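Local atomic coordinates of DegT/DnrJ/EryC1/StrS aminotransferase (Brucella abortus 2308, PDB entry 4QGR), a protein that binds pyridoxal 5'-phosphate and probably transfers amino groups as a transaminase of the DegT/DnrJ/EryC1/StrS family. Residues L74-I79 with D219-V224; V107-D112 with E121-A126; S115-V120 with F147-S152. All coordinates share one frame; numbering follows the deposited sequence.

Contact 1: residues L74-I79 with D219-V224; sequences LMTRGI and DTLRSV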
ATOM      1  N   LEU A  74       4.991   2.460  14.271  1.00 13.07           N
ATOM      2  CA  LEU A  74       4.762   1.466  15.328  1.00 13.73           C
ATOM      3  C   LEU A  74       5.702   0.284  15.151  1.00 14.60           C
ATOM      4  O   LEU A  74       6.253  -0.247  16.139  1.00 15.57           O
ATOM      5  CB  LEU A  74       3.302   0.974  15.305  1.00 13.53           C
ATOM      6  CG  LEU A  74       2.244   2.028  15.622  1.00 13.45           C
ATOM      7  CD1 LEU A  74       0.834   1.471  15.404  1.00 13.70           C
ATOM      8  CD2 LEU A  74       2.340   2.488  17.050  1.00 13.68           C
ATOM      9  N   MET A  75       5.915  -0.134  13.896  1.00 14.57           N
ATOM     10  CA  MET A  75       6.817  -1.232  13.619  1.00 15.47           C
ATOM     11  C   MET A  75       8.260  -0.914  14.002  1.00 16.36           C
ATOM     12  O   MET A  75       8.965  -1.757  14.605  1.00 16.09           O
ATOM     13  CB  MET A  75       6.758  -1.677  12.158  1.00 15.22           C
ATOM     14  CG  MET A  75       5.415  -2.219  11.715  1.00 15.27           C
ATOM     15  SD  MET A  75       5.326  -2.491   9.960  1.00 15.60           S
ATOM     16  CE  MET A  75       6.498  -3.800   9.694  1.00 16.17           C
ATOM     17  N   THR A  76       8.709   0.279  13.682  1.00 17.45           N
ATOM     18  CA  THR A  76      10.098   0.657  14.004  1.00 18.66           C
ATOM     19  C   THR A  76      10.337   0.675  15.500  1.00 19.33           C
ATOM     20  O   THR A  76      11.456   0.413  15.930  1.00 18.31           O
ATOM     21  CB  THR A  76      10.526   2.028  13.456  1.00 20.19           C
ATOM     22  OG1 THR A  76       9.775   3.062  14.095  1.00 22.14           O
ATOM     23  CG2 THR A  76      10.331   2.090  11.998  1.00 21.20           C
ATOM     24  N   ARG A  77       9.306   1.013  16.285  1.00 18.95           N
ATOM     25  CA  ARG A  77       9.423   1.046  17.743  1.00 20.43           C
ATOM     26  C   ARG A  77       9.207  -0.296  18.381  1.00 19.67           C
ATOM     27  O   ARG A  77       9.243  -0.382  19.609  1.00 20.89           O
ATOM     28  CB  ARG A  77       8.422   2.052  18.344  1.00 22.86           C
ATOM     29  CG  ARG A  77       8.870   3.481  18.132  1.00 26.37           C
ATOM     30  CD  ARG A  77       9.967   3.895  19.108  1.00 29.10           C
ATOM     31  NE  ARG A  77       9.469   4.142  20.475  1.00 31.17           N
ATOM     32  CZ  ARG A  77       9.932   5.121  21.272  1.00 33.59           C
ATOM     33  NH1 ARG A  77      10.873   5.944  20.840  1.00 31.63           N
ATOM     34  NH2 ARG A  77       9.467   5.284  22.505  1.00 36.31           N
ATOM     35  N   GLY A  78       8.989  -1.348  17.606  1.00 17.82           N
ATOM     36  CA  GLY A  78       8.750  -2.673  18.172  1.00 18.47           C
ATOM     37  C   GLY A  78       7.430  -2.801  18.931  1.00 17.60           C
ATOM     38  O   GLY A  78       7.322  -3.598  19.851  1.00 18.63           O
ATOM     39  N   ILE A  79       6.432  -2.018  18.564  1.00 16.82           N
ATOM     40  CA  ILE A  79       5.151  -2.037  19.267  1.00 16.24           C
ATOM     41  C   ILE A  79       4.270  -3.130  18.722  1.00 16.34           C
ATOM     42  O   ILE A  79       4.118  -3.275  17.507  1.00 17.21           O
ATOM     43  CB  ILE A  79       4.446  -0.658  19.183  1.00 15.43           C
ATOM     44  CG1 ILE A  79       5.259   0.347  19.964  1.00 15.66           C
ATOM     45  CG2 ILE A  79       3.006  -0.742  19.708  1.00 15.20           C
ATOM     46  CD1 ILE A  79       4.852   1.778  19.758  1.00 15.56           C
ATOM     47  N   ASP A 219      15.837   6.750   8.897  1.00 19.00           N
ATOM     48  CA  ASP A 219      16.560   5.667   8.207  1.00 20.06           C
ATOM     49  C   ASP A 219      15.816   4.367   8.375  1.00 18.37           C
ATOM     50  O   ASP A 219      15.720   3.581   7.438  1.00 18.14           O
ATOM     51  CB  ASP A 219      17.962   5.499   8.793  1.00 23.32           C
ATOM     52  CG  ASP A 219      18.926   6.600   8.383  1.00 27.11           C
ATOM     53  OD1 ASP A 219      18.656   7.352   7.430  1.00 30.99           O
ATOM     54  OD2 ASP A 219      20.004   6.704   9.027  1.00 31.26           O
ATOM     55  N   THR A 220      15.301   4.144   9.568  1.00 17.58           N
ATOM     56  CA  THR A 220      14.547   2.931   9.877  1.00 17.77           C
ATOM     57  C   THR A 220      13.258   2.919   9.081  1.00 15.97           C
ATOM     58  O   THR A 220      12.852   1.884   8.574  1.00 15.59           O
ATOM     59  CB  THR A 220      14.310   2.780  11.406  1.00 18.74           C
ATOM     60  OG1 THR A 220      15.606   2.808  12.096  1.00 20.77           O
ATOM     61  CG2 THR A 220      13.683   1.521  11.670  1.00 19.67           C
ATOM     62  N   LEU A 221      12.609   4.067   8.960  1.00 15.75           N
ATOM     63  CA  LEU A 221      11.337   4.127   8.191  1.00 14.71           C
ATOM     64  C   LEU A 221      11.591   3.820   6.702  1.00 15.24           C
ATOM     65  O   LEU A 221      10.808   3.139   6.036  1.00 14.14           O
ATOM     66  CB  LEU A 221      10.622   5.471   8.356  1.00 14.52           C
ATOM     67  CG  LEU A 221      10.080   5.672   9.757  1.00 14.53           C
ATOM     68  CD1 LEU A 221       9.616   7.105   9.917  1.00 14.49           C
ATOM     69  CD2 LEU A 221       8.935   4.715  10.079  1.00 14.69           C
ATOM     70  N   ARG A 222      12.726   4.291   6.195  1.00 15.69           N
ATOM     71  CA  ARG A 222      13.059   4.066   4.808  1.00 15.84           C
ATOM     72  C   ARG A 222      13.387   2.599   4.560  1.00 15.83           C
ATOM     73  O   ARG A 222      13.194   2.100   3.446  1.00 16.14           O
ATOM     74  CB  ARG A 222      14.194   4.970   4.315  1.00 16.52           C
ATOM     75  CG  ARG A 222      13.815   6.457   4.274  1.00 16.51           C
ATOM     76  CD  ARG A 222      14.856   7.306   3.533  1.00 17.00           C
ATOM     77  NE  ARG A 222      14.709   8.749   3.778  1.00 17.33           N
ATOM     78  CZ  ARG A 222      13.802   9.527   3.174  1.00 17.27           C
ATOM     79  NH1 ARG A 222      12.921   9.012   2.309  1.00 16.38           N
ATOM     80  NH2 ARG A 222      13.753  10.808   3.468  1.00 17.79           N
ATOM     81  N   SER A 223      13.881   1.920   5.593  1.00 15.94           N
ATOM     82  CA  SER A 223      14.102   0.494   5.508  1.00 16.31           C
ATOM     83  C   SER A 223      12.765  -0.251   5.522  1.00 16.01           C
ATOM     84  O   SER A 223      12.515  -1.083   4.671  1.00 16.11           O
ATOM     85  CB  SER A 223      14.990   0.040   6.677  1.00 16.87           C
ATOM     86  OG  SER A 223      15.018  -1.369   6.830  1.00 16.91           O
ATOM     87  N   VAL A 224      11.899   0.085   6.461  1.00 15.94           N
ATOM     88  CA  VAL A 224      10.646  -0.620   6.640  1.00 16.35           C
ATOM     89  C   VAL A 224       9.769  -0.553   5.393  1.00 15.46           C
ATOM     90  O   VAL A 224       9.091  -1.537   5.046  1.00 16.60           O
ATOM     91  CB  VAL A 224       9.881  -0.081   7.891  1.00 17.07           C
ATOM     92  CG1 VAL A 224       8.448  -0.600   7.967  1.00 17.52           C
ATOM     93  CG2 VAL A 224      10.626  -0.484   9.158  1.00 19.07           C
TER

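Contact 2: residues V107-D112 with E121-A126; sequences VFVDVD and EQLEAA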
ATOM      1  N   VAL A 107      -6.404   1.701  22.933  1.00 13.27           N
ATOM      2  CA  VAL A 107      -7.208   2.089  24.089  1.00 12.90           C
ATOM      3  C   VAL A 107      -7.853   3.404  23.705  1.00 12.45           C
ATOM      4  O   VAL A 107      -7.146   4.378  23.383  1.00 12.25           O
ATOM      5  CB  VAL A 107      -6.367   2.255  25.383  1.00 13.50           C
ATOM      6  CG1 VAL A 107      -7.277   2.685  26.518  1.00 13.68           C
ATOM      7  CG2 VAL A 107      -5.570   0.996  25.683  1.00 14.00           C
ATOM      8  N   PHE A 108      -9.184   3.445  23.689  1.00 12.33           N
ATOM      9  CA  PHE A 108      -9.922   4.604  23.185  1.00 12.66           C
ATOM     10  C   PHE A 108     -10.165   5.751  24.157  1.00 12.53           C
ATOM     11  O   PHE A 108     -10.562   5.540  25.277  1.00 13.61           O
ATOM     12  CB  PHE A 108     -11.274   4.171  22.609  1.00 12.58           C
ATOM     13  CG  PHE A 108     -11.171   3.343  21.354  1.00 12.19           C
ATOM     14  CD1 PHE A 108     -10.745   3.902  20.164  1.00 12.23           C
ATOM     15  CD2 PHE A 108     -11.615   2.027  21.353  1.00 12.46           C
ATOM     16  CE1 PHE A 108     -10.665   3.149  19.008  1.00 11.85           C
ATOM     17  CE2 PHE A 108     -11.576   1.278  20.193  1.00 12.77           C
ATOM     18  CZ  PHE A 108     -11.097   1.853  19.011  1.00 12.17           C
ATOM     19  N   VAL A 109      -9.856   6.972  23.725  1.00 12.20           N
ATOM     20  CA  VAL A 109      -9.976   8.158  24.537  1.00 12.25           C
ATOM     21  C   VAL A 109     -11.014   9.060  23.892  1.00 12.59           C
ATOM     22  O   VAL A 109     -11.103   9.127  22.672  1.00 12.64           O
ATOM     23  CB  VAL A 109      -8.611   8.871  24.634  1.00 12.06           C
ATOM     24  CG1 VAL A 109      -8.727  10.092  25.572  1.00 12.45           C
ATOM     25  CG2 VAL A 109      -7.578   7.880  25.108  1.00 12.57           C
ATOM     26  N   ASP A 110     -11.795   9.780  24.674  1.00 12.98           N
ATOM     27  CA  ASP A 110     -12.831  10.644  24.121  1.00 13.39           C
ATOM     28  C   ASP A 110     -12.175  11.881  23.526  1.00 13.39           C
ATOM     29  O   ASP A 110     -10.962  12.130  23.705  1.00 13.30           O
ATOM     30  CB  ASP A 110     -13.819  11.097  25.204  1.00 14.07           C
ATOM     31  CG  ASP A 110     -15.234  11.308  24.686  1.00 14.22           C
ATOM     32  OD1 ASP A 110     -15.485  11.203  23.473  1.00 14.15           O
ATOM     33  OD2 ASP A 110     -16.112  11.533  25.558  1.00 15.24           O
ATOM     34  N   VAL A 111     -12.999  12.666  22.828  1.00 13.27           N
ATOM     35  CA  VAL A 111     -12.567  13.936  22.296  1.00 13.31           C
ATOM     36  C   VAL A 111     -13.263  15.077  23.002  1.00 13.76           C
ATOM     37  O   VAL A 111     -14.342  14.940  23.606  1.00 13.92           O
ATOM     38  CB  VAL A 111     -12.785  14.041  20.762  1.00 13.05           C
ATOM     39  CG1 VAL A 111     -11.958  12.999  20.068  1.00 12.93           C
ATOM     40  CG2 VAL A 111     -14.260  13.788  20.395  1.00 13.35           C
ATOM     41  N   ASP A 112     -12.610  16.220  22.931  1.00 13.97           N
ATOM     42  CA  ASP A 112     -13.137  17.481  23.415  1.00 14.67           C
ATOM     43  C   ASP A 112     -14.377  17.859  22.596  1.00 15.16           C
ATOM     44  O   ASP A 112     -14.379  17.675  21.382  1.00 13.98           O
ATOM     45  CB  ASP A 112     -12.072  18.565  23.226  1.00 15.33           C
ATOM     46  CG  ASP A 112     -12.516  19.907  23.721  1.00 16.34           C
ATOM     47  OD1 ASP A 112     -12.367  20.112  24.960  1.00 17.71           O
ATOM     48  OD2 ASP A 112     -12.995  20.772  22.936  1.00 17.05           O
ATOM     49  N   GLU A 121      -7.044  15.214  29.636  1.00 16.39           N
ATOM     50  CA  GLU A 121      -7.212  14.729  31.000  1.00 18.36           C
ATOM     51  C   GLU A 121      -7.566  13.260  30.990  1.00 16.71           C
ATOM     52  O   GLU A 121      -7.079  12.471  31.835  1.00 16.83           O
ATOM     53  CB  GLU A 121      -8.305  15.486  31.748  1.00 21.63           C
ATOM     54  CG  GLU A 121      -7.912  16.890  32.178  1.00 24.79           C
ATOM     55  CD  GLU A 121      -8.031  17.950  31.095  1.00 28.43           C
ATOM     56  OE1 GLU A 121      -8.577  17.687  29.983  1.00 29.09           O
ATOM     57  OE2 GLU A 121      -7.542  19.079  31.377  1.00 34.94           O
ATOM     58  N   GLN A 122      -8.436  12.889  30.064  1.00 15.64           N
ATOM     59  CA  GLN A 122      -8.859  11.499  29.969  1.00 15.16           C
ATOM     60  C   GLN A 122      -7.759  10.596  29.427  1.00 14.71           C
ATOM     61  O   GLN A 122      -7.659   9.467  29.850  1.00 15.45           O
ATOM     62  CB  GLN A 122     -10.138  11.353  29.152  1.00 15.02           C
ATOM     63  CG  GLN A 122     -10.838  10.042  29.501  1.00 14.96           C
ATOM     64  CD  GLN A 122     -11.958   9.657  28.578  1.00 14.64           C
ATOM     65  OE1 GLN A 122     -11.923   9.942  27.367  1.00 14.32           O
ATOM     66  NE2 GLN A 122     -12.923   8.937  29.115  1.00 14.87           N
ATOM     67  N   LEU A 123      -6.914  11.095  28.525  1.00 14.18           N
ATOM     68  CA  LEU A 123      -5.718  10.381  28.112  1.00 14.17           C
ATOM     69  C   LEU A 123      -4.876   9.986  29.344  1.00 15.34           C
ATOM     70  O   LEU A 123      -4.440   8.830  29.484  1.00 15.11           O
ATOM     71  CB  LEU A 123      -4.873  11.251  27.204  1.00 13.73           C
ATOM     72  CG  LEU A 123      -3.478  10.804  26.841  1.00 13.57           C
ATOM     73  CD1 LEU A 123      -3.505   9.464  26.128  1.00 13.40           C
ATOM     74  CD2 LEU A 123      -2.663  11.833  26.028  1.00 13.66           C
ATOM     75  N   GLU A 124      -4.614  10.962  30.188  1.00 15.93           N
ATOM     76  CA  GLU A 124      -3.848  10.727  31.402  1.00 18.00           C
ATOM     77  C   GLU A 124      -4.476   9.625  32.269  1.00 17.79           C
ATOM     78  O   GLU A 124      -3.786   8.718  32.775  1.00 17.43           O
ATOM     79  CB  GLU A 124      -3.676  12.065  32.176  1.00 21.01           C
ATOM     80  CG  GLU A 124      -2.674  11.975  33.326  1.00 25.64           C
ATOM     81  CD  GLU A 124      -2.194  13.350  33.789  1.00 29.30           C
ATOM     82  OE1 GLU A 124      -3.026  14.178  34.209  1.00 31.89           O
ATOM     83  OE2 GLU A 124      -0.982  13.619  33.717  1.00 37.04           O
ATOM     84  N   ALA A 125      -5.778   9.716  32.456  1.00 17.63           N
ATOM     85  CA  ALA A 125      -6.529   8.701  33.232  1.00 17.73           C
ATOM     86  C   ALA A 125      -6.485   7.311  32.601  1.00 16.85           C
ATOM     87  O   ALA A 125      -6.402   6.309  33.331  1.00 17.18           O
ATOM     88  CB  ALA A 125      -7.944   9.134  33.412  1.00 18.60           C
ATOM     89  N   ALA A 126      -6.520   7.264  31.277  1.00 15.72           N
ATOM     90  CA  ALA A 126      -6.493   6.023  30.519  1.00 15.20           C
ATOM     91  C   ALA A 126      -5.141   5.337  30.692  1.00 15.07           C
ATOM     92  O   ALA A 126      -5.076   4.124  30.904  1.00 15.78           O
ATOM     93  CB  ALA A 126      -6.768   6.292  29.039  1.00 14.78           C
TER

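Contact 3: residues S115-V120 with F147-S152; sequences SYNMNV and FGLAAS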
ATOM      1  N   SER A 115     -13.191  21.102  20.007  1.00 16.08           N
ATOM      2  CA  SER A 115     -12.132  20.862  19.064  1.00 15.36           C
ATOM      3  C   SER A 115     -12.261  19.517  18.309  1.00 14.31           C
ATOM      4  O   SER A 115     -11.619  19.336  17.274  1.00 14.21           O
ATOM      5  CB  SER A 115     -10.793  20.916  19.795  1.00 15.84           C
ATOM      6  OG  SER A 115     -10.574  19.725  20.547  1.00 14.94           O
ATOM      7  N   TYR A 116     -13.016  18.575  18.875  1.00 13.12           N
ATOM      8  CA  TYR A 116     -13.144  17.211  18.362  1.00 12.86           C
ATOM      9  C   TYR A 116     -11.835  16.435  18.380  1.00 12.22           C
ATOM     10  O   TYR A 116     -11.703  15.384  17.720  1.00 11.77           O
ATOM     11  CB  TYR A 116     -13.744  17.203  16.940  1.00 13.30           C
ATOM     12  CG  TYR A 116     -14.977  18.042  16.792  1.00 14.76           C
ATOM     13  CD1 TYR A 116     -16.012  17.964  17.716  1.00 15.19           C
ATOM     14  CD2 TYR A 116     -15.121  18.947  15.725  1.00 15.39           C
ATOM     15  CE1 TYR A 116     -17.162  18.720  17.575  1.00 16.26           C
ATOM     16  CE2 TYR A 116     -16.276  19.693  15.582  1.00 16.31           C
ATOM     17  CZ  TYR A 116     -17.297  19.572  16.517  1.00 17.04           C
ATOM     18  OH  TYR A 116     -18.448  20.334  16.419  1.00 18.48           O
ATOM     19  N   ASN A 117     -10.878  16.936  19.162  1.00 11.92           N
ATOM     20  CA  ASN A 117      -9.573  16.317  19.301  1.00 11.80           C
ATOM     21  C   ASN A 117      -9.369  15.685  20.702  1.00 12.07           C
ATOM     22  O   ASN A 117     -10.061  16.037  21.656  1.00 12.35           O
ATOM     23  CB  ASN A 117      -8.475  17.347  18.970  1.00 11.75           C
ATOM     24  CG  ASN A 117      -8.354  17.602  17.481  1.00 11.47           C
ATOM     25  OD1 ASN A 117      -8.652  16.714  16.677  1.00 11.13           O
ATOM     26  ND2 ASN A 117      -7.831  18.756  17.101  1.00 12.38           N
ATOM     27  N   MET A 118      -8.426  14.764  20.789  1.00 12.19           N
ATOM     28  CA  MET A 118      -8.204  13.923  22.001  1.00 13.05           C
ATOM     29  C   MET A 118      -8.233  14.736  23.294  1.00 13.08           C
ATOM     30  O   MET A 118      -7.497  15.703  23.456  1.00 12.96           O
ATOM     31  CB  MET A 118      -6.850  13.211  21.885  1.00 13.81           C
ATOM     32  CG  MET A 118      -6.538  12.261  23.059  1.00 15.13           C
ATOM     33  SD  MET A 118      -5.043  11.293  22.865  1.00 16.18           S
ATOM     34  CE  MET A 118      -5.468  10.139  21.557  1.00 16.54           C
ATOM     35  N   ASN A 119      -9.040  14.268  24.244  1.00 13.82           N
ATOM     36  CA  ASN A 119      -9.201  14.864  25.557  1.00 14.50           C
ATOM     37  C   ASN A 119      -7.959  14.503  26.399  1.00 14.66           C
ATOM     38  O   ASN A 119      -7.652  13.321  26.643  1.00 13.42           O
ATOM     39  CB  ASN A 119     -10.489  14.304  26.221  1.00 15.72           C
ATOM     40  CG  ASN A 119     -10.697  14.778  27.652  1.00 17.00           C
ATOM     41  OD1 ASN A 119      -9.773  14.833  28.439  1.00 17.18           O
ATOM     42  ND2 ASN A 119     -11.941  15.020  28.014  1.00 18.34           N
ATOM     43  N   VAL A 120      -7.236  15.518  26.811  1.00 15.06           N
ATOM     44  CA  VAL A 120      -5.954  15.300  27.457  1.00 16.28           C
ATOM     45  C   VAL A 120      -6.080  14.716  28.864  1.00 16.30           C
ATOM     46  O   VAL A 120      -5.272  13.850  29.269  1.00 15.77           O
ATOM     47  CB  VAL A 120      -5.192  16.619  27.470  1.00 17.88           C
ATOM     48  CG1 VAL A 120      -4.013  16.554  28.433  1.00 20.22           C
ATOM     49  CG2 VAL A 120      -4.811  16.931  26.021  1.00 18.35           C
ATOM     50  N   PHE A 147     -10.098  17.098  11.196  1.00 11.03           N
ATOM     51  CA  PHE A 147     -10.659  18.139  10.288  1.00 11.06           C
ATOM     52  C   PHE A 147      -9.680  19.235   9.930  1.00 11.77           C
ATOM     53  O   PHE A 147     -10.063  20.246   9.343  1.00 12.06           O
ATOM     54  CB  PHE A 147     -11.984  18.762  10.818  1.00 11.43           C
ATOM     55  CG  PHE A 147     -13.062  17.736  11.153  1.00 11.06           C
ATOM     56  CD1 PHE A 147     -13.250  16.588  10.386  1.00 10.59           C
ATOM     57  CD2 PHE A 147     -13.861  17.919  12.248  1.00 11.22           C
ATOM     58  CE1 PHE A 147     -14.252  15.669  10.700  1.00 10.70           C
ATOM     59  CE2 PHE A 147     -14.889  16.985  12.560  1.00 11.23           C
ATOM     60  CZ  PHE A 147     -15.085  15.862  11.774  1.00 10.50           C
ATOM     61  N   GLY A 148      -8.420  19.018  10.289  1.00 11.41           N
ATOM     62  CA  GLY A 148      -7.349  20.008   9.985  1.00 11.96           C
ATOM     63  C   GLY A 148      -6.839  20.812  11.124  1.00 12.20           C
ATOM     64  O   GLY A 148      -5.863  21.581  10.964  1.00 12.30           O
ATOM     65  N   LEU A 149      -7.439  20.627  12.312  1.00 12.77           N
ATOM     66  CA  LEU A 149      -7.135  21.431  13.483  1.00 13.48           C
ATOM     67  C   LEU A 149      -6.132  20.700  14.374  1.00 13.78           C
ATOM     68  O   LEU A 149      -6.391  19.556  14.756  1.00 12.64           O
ATOM     69  CB  LEU A 149      -8.415  21.656  14.276  1.00 14.88           C
ATOM     70  CG  LEU A 149      -8.331  22.514  15.567  1.00 16.29           C
ATOM     71  CD1 LEU A 149      -7.913  23.909  15.195  1.00 16.89           C
ATOM     72  CD2 LEU A 149      -9.678  22.480  16.297  1.00 16.93           C
ATOM     73  N   ALA A 150      -5.005  21.357  14.722  1.00 13.57           N
ATOM     74  CA  ALA A 150      -3.969  20.680  15.488  1.00 13.93           C
ATOM     75  C   ALA A 150      -4.472  20.301  16.888  1.00 13.41           C
ATOM     76  O   ALA A 150      -5.164  21.088  17.563  1.00 13.31           O
ATOM     77  CB  ALA A 150      -2.714  21.536  15.625  1.00 15.07           C
ATOM     78  N   ALA A 151      -4.130  19.091  17.293  1.00 13.22           N
ATOM     79  CA  ALA A 151      -4.402  18.600  18.652  1.00 13.31           C
ATOM     80  C   ALA A 151      -3.528  19.342  19.683  1.00 14.28           C
ATOM     81  O   ALA A 151      -2.632  20.139  19.333  1.00 13.93           O
ATOM     82  CB  ALA A 151      -4.159  17.094  18.716  1.00 12.93           C
ATOM     83  N   SER A 152      -3.745  19.038  20.955  1.00 14.88           N
ATOM     84  CA  SER A 152      -3.102  19.802  22.027  1.00 16.62           C
ATOM     85  C   SER A 152      -1.760  19.239  22.400  1.00 16.20           C
ATOM     86  O   SER A 152      -1.640  18.604  23.438  1.00 16.12           O
ATOM     87  CB  SER A 152      -4.004  19.879  23.242  1.00 18.75           C
ATOM     88  OG  SER A 152      -5.108  20.694  22.915  1.00 22.83           O
TER
HETATM   89  O   HOH W   1      -7.363  21.063  19.217  1.00 14.47           O
HETATM   90  O   HOH W   2      -6.095  17.413  21.784  1.00 13.32           O

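Contact 1: residues L74-I79 with D219-V224
Thr76 and Thr220 meet methyl against methyl, and this pair shows how two helices can pack through small apolar groups even when the residues are nominally polar. The apolar contacts carry the whole interface. Thr76 CG2 lies 3.4 Å from Thr220 CG2, closer than two methyl groups normally come, and the two side chains pass each other at a slant. Thr76 CG2 is also touched by Leu221 CD2 at 3.5 Å, the leucine running at about a right angle to the threonine, and by Val224 CG2 at 3.8 Å. One methyl of helix 68-76 thus meets three residues spaced along one face of helix 215-224. Beside it Met75, bent at chi3 (66°), brings CE to 4.1 Å from Val224 CG1.

The polar groups are turned to local partners. Thr76 OG1 bonds to the carbonyl of Pro73 and Thr220 OG1 to that of Glu216, each within its own helix; Thr76 CG2, anti to the carbonyl carbon, faces helix 215-224. Gly78, with positive phi, closes helix 68-76 in a Schellman motif: Ile79 N bonds to Leu74 O, and Gly78 N to Met75 O.

Around this packing, Leu221 and Val224 also touch Met72 one turn earlier on helix 68-76, Leu74 faces helix 94-101 and strand 166-170, and Met75 packs on Leu101 of the second subunit.

Contact 2: residues V107-D112 with E121-A126
Asp110 N donates to Gln122 OE1 at 2.7 Å, a nearly straight bond (162° at the hydrogen) that approaches nearly along the C=O axis of the side-chain amide. Asp110 CB lies against Gln122 OE1 at 3.1 Å. Gln122 gets there with CG anti to its own backbone N (chi1 -158°) and an extended chain beyond. At the other end of the amide, NE2 bonds to the carbonyls of Pro340 and Gly342, so both ends of the group are held and its rotation is fixed. The carboxylate of Asp110 turns elsewhere, to Ser346 OG and Val345 N at helix 344-348, and makes a weak bond to Val111 N.

This is the large domain of a fold-type I PLP-dependent enzyme: helix 120-133 makes the beta-alpha-beta crossover between the parallel strands 105-109 and 137-141, with strand 83-88 between them in the sheet. The short segments of strand and helix run nearly antiparallel, at 155°, with their axes 8.7 Å apart at closest approach.

Val109 bridges strand and helix. Val109 CG1 sits 3.6 Å from Leu123 N and beside CB of Gln122, the valine and glutamine side chains lying alongside and pointing opposite ways, while Val109 CG2 rests 4.3 Å from Ala126 CB. That alanine methyl also meets Val107 CG1, and Leu123 extends the apolar layer onto Phe86 of strand 83-88 and Ile156 and Ile159 of helix 153-163.

Contact 3: residues S115-V120 with F147-S152
Asn117 and Ala151 bring the two irregular segments closest, with their CA atoms 5.7 Å apart, and both segments lead into helices. Asn117 is the polar link between the two loops. Asn117 ND2 donates to Leu149 O at 2.9 Å from above the carbonyl plane (52° out of it), and also to a water that passes a hydrogen to Ala150 O. OD1 accepts from Leu146 N. A second water joins Met118 O to Ser152 N. Ser115 OG accepts from Asn117 N in an ST turn, while Ser115 CB packs against Leu149 CD2 at 4.0 Å.

At one end Tyr116 CD2 comes to the edge of the Phe147 ring, 3.7 Å from CE2; the two rings meet obliquely, their planes at 78°. Tyr116 OH bonds to Glu301. At the other end Val120 CG2 touches Ser152 CB at 4.1 Å.

Phe147 N bonds to the side chain of Gln173, a residue that binds pyridoxal 5'-phosphate, and the Phe147 side chain is about 8 Å from the bound cofactor. The buried amide and its bridging water therefore join two loops of which one directly contacts a cofactor-binding residue, consistent with a second-shell position.

Contact 2 and contact 3 are neighbours, their centres about 12 Å apart, whereas contact 1 has its centre about 26 Å from theirs. Along the chain, contacts 2 and 3 interleave, and both fall inside the long loop that contact 1 closes between helices 68-76 and 215-224. The neighbours are joined through the backbone: Asp112 N to Asn117 O and Asp110 O to Asn119 N, each 2.9 Å, are probable hydrogen bonds. Strands 105-109 and 137-141, which lead to these loops, belong to one eight-stranded mixed sheet. The Phe147 end of contact 3 lies next to the cofactor-binding residue Gln173, while contact 2 lies away from the cofactor site. Contact 1 packs two helices near the second subunit.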